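Local coordinates for protein NAD-dependent aldehyde dehydrogenase (Burkholderia multivorans, PDB 5UJU) that probably catalyses the NAD-dependent oxidation of aldehydes to carboxylic acids, possibly including L-glutamate gamma-semialdehyde, at residues Ser492-Asp495 with Asp496-Asp499; Ala543-Asp546 with Ala547-Ala551. All coordinates share one frame; numbering follows the deposited sequence.

Contact 1 of 2, residues Ser492-Asp495 with Asp496-Asp499; sequences STAD and DVID
The carboxylate of D499 lies with one face turned to the backbone carbonyl of D495, whose O stands almost directly over CG at 3.3 Å, about equally far from the two carboxylate oxygens. The D496 carboxylate is met differently: the methyl of A494 approaches its OD2 obliquely from above the plane, with CB 3.5 Å from that oxygen. A494 occupies the N-cap position of the helix, and its carbonyl O accepts from I498 N at 3.1 Å in a nearly straight bond (N-H...O 167°) that lies in the carbonyl plane. One residue on, D499 N donates to D495 O at 2.9 Å, here with the donor tilted from the plane; the first helical turn is thus held by two consecutive bonds. The loop before it is shaped by an ST turn, in which A494 N donates to S492 OG at 3.0 Å. With OG anti to the backbone N (chi1 180°), the S492 side chain reaches towards the helix that follows, and this hydroxyl oxygen rests 3.3 Å from V497 CB. OG is also hydrogen-bonded to D327 OD2 and S328 OG, so a buried polar atom is well satisfied although its helix-side neighbour is apolar. V497 CG2 packs on A494 CB at 3.8 Å, while I498 CD1 reaches S492 CB. The turn carries the chain from strand 487-491 into helix 495-508, the helical link of a beta-alpha-beta crossover to the parallel strand 511-514, and V497 meets T469 and L473 of the adjacent helix 469-483.

Contact 2 of 2, residues Ala543-Asp546 with Ala547-Ala551; sequences ALAD and AAFVA
D546 and F549 are brought together by different side-chain torsions: D546 CG sits between its backbone N and carbonyl carbon (chi1 61°), curling the carboxylate over the start of the helix, whereas F549 CG is anti to its N (chi1 -172°), which turns the ring back towards L544 and A545 of the incoming loop. D546 OD1 accepts from F549 N at 2.9 Å, the donor lying nearly in line with the C-O bond, though the bond is bent at hydrogen (130°). The same N-H makes a weak bond to D546 O at 3.0 Å, so one donor is shared between side chain and backbone of the capping residue. The other carboxylate oxygen, OD2, forms a salt bridge with R555 of the second subunit, so both oxygens are engaged, which should limit rotation of the carboxylate. Obliquely to the F549 ring come L544 CD2, 3.5 Å from CZ, A545 CB, which follows a cis peptide bond and lies 4.0 Å from CD2, and the carbonyl O of A543. P223 and A227 of helix 217-230 add to the packing round the ring, and R553 makes a cation-pi contact with it. Beyond the cap, A547 O accepts from both V550 N and A551 N. This is an aspartate N-cap, with its side-chain capping bond, at the start of a short, weakly bonded helix, built into the dimer interface just before strand 554-562.

Overall arrangement
Contacts 1 and 2 are both helix starts, met one after the other along the chain, but their centres are 32 Å apart and their nearest atoms about 21 Å, so they do not touch. Contact 1 belongs to the seven-stranded sheet containing strands 487-491 and 511-514 and lies towards the surface, 31 Å from the chain centre, with no other subunit touching it. Contact 2 is buried, 13 Å from that centre, and faces the second subunit; the strand following it, 554-562, pairs with 191-211 in the other sheet. The sodium ion is bound by G348 and G458, which belong to neither contact.

Contact 1 of 2, residues Ser492-Asp495 with Asp496-Asp499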
loop_
_atom_site.group_PDB
_atom_site.type_symbol
_atom_site.label_atom_id
_atom_site.label_comp_id
_atom_site.label_asym_id
_atom_site.label_seq_id
_atom_site.Cartn_x
_atom_site.Cartn_y
_atom_site.Cartn_z
ATOM N N SER A 492 0.682 29.972 -20.056
ATOM C CA SER A 492 0.983 29.998 -21.481
ATOM C C SER A 492 -0.310 30.113 -22.269
ATOM O O SER A 492 -1.327 29.530 -21.888
ATOM C CB SER A 492 1.748 28.748 -21.925
ATOM O OG SER A 492 2.016 28.809 -23.318
ATOM N N THR A 493 -0.267 30.861 -23.372
ATOM C CA THR A 493 -1.367 30.872 -24.324
ATOM C C THR A 493 -1.133 29.923 -25.494
ATOM O O THR A 493 -1.919 29.924 -26.446
ATOM C CB THR A 493 -1.593 32.284 -24.861
ATOM O OG1 THR A 493 -0.428 32.695 -25.585
ATOM C CG2 THR A 493 -1.849 33.258 -23.702
ATOM N N ALA A 494 -0.089 29.099 -25.437
ATOM C CA ALA A 494 0.297 28.234 -26.548
ATOM C C ALA A 494 -0.055 26.795 -26.202
ATOM O O ALA A 494 0.355 26.293 -25.151
ATOM C CB ALA A 494 1.789 28.363 -26.849
ATOM N N ASP A 495 -0.826 26.144 -27.081
ATOM C CA ASP A 495 -1.283 24.782 -26.812
ATOM C C ASP A 495 -0.117 23.807 -26.707
ATOM O O ASP A 495 -0.173 22.853 -25.924
ATOM C CB ASP A 495 -2.274 24.319 -27.883
ATOM C CG ASP A 495 -3.660 24.922 -27.703
ATOM O OD1 ASP A 495 -4.012 25.285 -26.559
ATOM O OD2 ASP A 495 -4.406 25.016 -28.702
ATOM N N ASP A 496 0.928 24.001 -27.517
ATOM C CA ASP A 496 2.065 23.087 -27.458
ATOM C C ASP A 496 2.834 23.228 -26.149
ATOM O O ASP A 496 3.401 22.245 -25.657
ATOM C CB ASP A 496 3.004 23.311 -28.649
ATOM C CG ASP A 496 3.619 24.702 -28.667
ATOM O OD1 ASP A 496 4.844 24.816 -28.445
ATOM O OD2 ASP A 496 2.875 25.687 -28.864
ATOM N N VAL A 497 2.881 24.434 -25.579
ATOM C CA VAL A 497 3.514 24.604 -24.274
ATOM C C VAL A 497 2.662 23.959 -23.175
ATOM O O VAL A 497 3.187 23.299 -22.265
ATOM C CB VAL A 497 3.782 26.092 -23.998
ATOM C CG1 VAL A 497 4.329 26.271 -22.569
ATOM C CG2 VAL A 497 4.748 26.675 -25.063
ATOM N N ILE A 498 1.338 24.134 -23.233
ATOM C CA ILE A 498 0.483 23.447 -22.264
ATOM C C ILE A 498 0.692 21.942 -22.347
ATOM O O ILE A 498 0.747 21.247 -21.322
ATOM C CB ILE A 498 -0.993 23.823 -22.482
ATOM C CG1 ILE A 498 -1.155 25.336 -22.403
ATOM C CG2 ILE A 498 -1.856 23.163 -21.428
ATOM C CD1 ILE A 498 -0.766 25.898 -21.056
ATOM N N ASP A 499 0.824 21.412 -23.568
ATOM C CA ASP A 499 1.109 19.990 -23.726
ATOM C C ASP A 499 2.425 19.623 -23.053
ATOM O O ASP A 499 2.500 18.634 -22.317
ATOM C CB ASP A 499 1.146 19.616 -25.211
ATOM C CG ASP A 499 -0.235 19.564 -25.838
ATOM O OD1 ASP A 499 -1.231 19.595 -25.081
ATOM O OD2 ASP A 499 -0.323 19.503 -27.088
#

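Contact 2 of 2, residues Ala543-Asp546 with Ala547-Ala551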
loop_
_atom_site.group_PDB
_atom_site.type_symbol
_atom_site.label_atom_id
_atom_site.label_comp_id
_atom_site.label_asym_id
_atom_site.label_seq_id
_atom_site.Cartn_x
_atom_site.Cartn_y
_atom_site.Cartn_z
ATOM N N ALA A 543 -0.580 9.865 -1.420
ATOM C CA ALA A 543 -1.504 10.907 -1.844
ATOM C C ALA A 543 -2.668 11.020 -0.872
ATOM O O ALA A 543 -3.184 10.007 -0.386
ATOM C CB ALA A 543 -2.064 10.625 -3.235
ATOM N N LEU A 544 -3.101 12.257 -0.629
ATOM C CA LEU A 544 -4.304 12.555 0.148
ATOM C C LEU A 544 -5.427 12.879 -0.834
ATOM O O LEU A 544 -5.419 13.945 -1.457
ATOM C CB LEU A 544 -4.073 13.736 1.088
ATOM C CG LEU A 544 -2.978 13.746 2.149
ATOM C CD1 LEU A 544 -2.965 15.108 2.868
ATOM C CD2 LEU A 544 -3.167 12.595 3.147
ATOM N N ALA A 545 -6.364 11.947 -1.029
ATOM C CA ALA A 545 -6.307 10.578 -0.521
ATOM C C ALA A 545 -6.731 9.651 -1.662
ATOM O O ALA A 545 -7.422 10.083 -2.590
ATOM C CB ALA A 545 -7.212 10.396 0.695
ATOM N N ASP A 546 -6.303 8.392 -1.616
ATOM C CA ASP A 546 -6.661 7.420 -2.643
ATOM C C ASP A 546 -6.740 6.036 -2.004
ATOM O O ASP A 546 -6.609 5.886 -0.781
ATOM C CB ASP A 546 -5.659 7.452 -3.807
ATOM C CG ASP A 546 -4.226 7.114 -3.373
ATOM O OD1 ASP A 546 -3.981 6.760 -2.195
ATOM O OD2 ASP A 546 -3.329 7.198 -4.228
ATOM N N ALA A 547 -6.939 5.019 -2.850
ATOM C CA ALA A 547 -7.072 3.652 -2.352
ATOM C C ALA A 547 -5.812 3.198 -1.633
ATOM O O ALA A 547 -5.893 2.551 -0.586
ATOM C CB ALA A 547 -7.413 2.699 -3.497
ATOM N N ALA A 548 -4.636 3.503 -2.186
ATOM C CA ALA A 548 -3.405 3.074 -1.540
ATOM C C ALA A 548 -3.257 3.709 -0.164
ATOM O O ALA A 548 -2.588 3.148 0.707
ATOM C CB ALA A 548 -2.189 3.418 -2.407
ATOM N N PHE A 549 -3.886 4.866 0.052
ATOM C CA PHE A 549 -3.757 5.558 1.325
ATOM C C PHE A 549 -4.452 4.811 2.469
ATOM O O PHE A 549 -4.090 5.048 3.627
ATOM C CB PHE A 549 -4.304 6.988 1.215
ATOM C CG PHE A 549 -4.037 7.845 2.434
ATOM C CD1 PHE A 549 -2.747 8.250 2.740
ATOM C CD2 PHE A 549 -5.072 8.233 3.271
ATOM C CE1 PHE A 549 -2.493 9.038 3.858
ATOM C CE2 PHE A 549 -4.833 9.023 4.385
ATOM C CZ PHE A 549 -3.537 9.429 4.682
ATOM N N VAL A 550 -5.406 3.925 2.177
ATOM C CA VAL A 550 -6.167 3.223 3.223
ATOM C C VAL A 550 -6.134 1.702 3.105
ATOM O O VAL A 550 -6.357 1.004 4.120
ATOM C CB VAL A 550 -7.638 3.699 3.238
ATOM C CG1 VAL A 550 -7.735 5.180 3.482
ATOM C CG2 VAL A 550 -8.352 3.296 1.946
ATOM N N ALA A 551 -5.899 1.117 1.928
ATOM C CA ALA A 551 -6.163 -0.305 1.717
ATOM C C ALA A 551 -5.251 -1.214 2.524
ATOM O O ALA A 551 -5.575 -2.393 2.701
ATOM C CB ALA A 551 -6.029 -0.665 0.235
#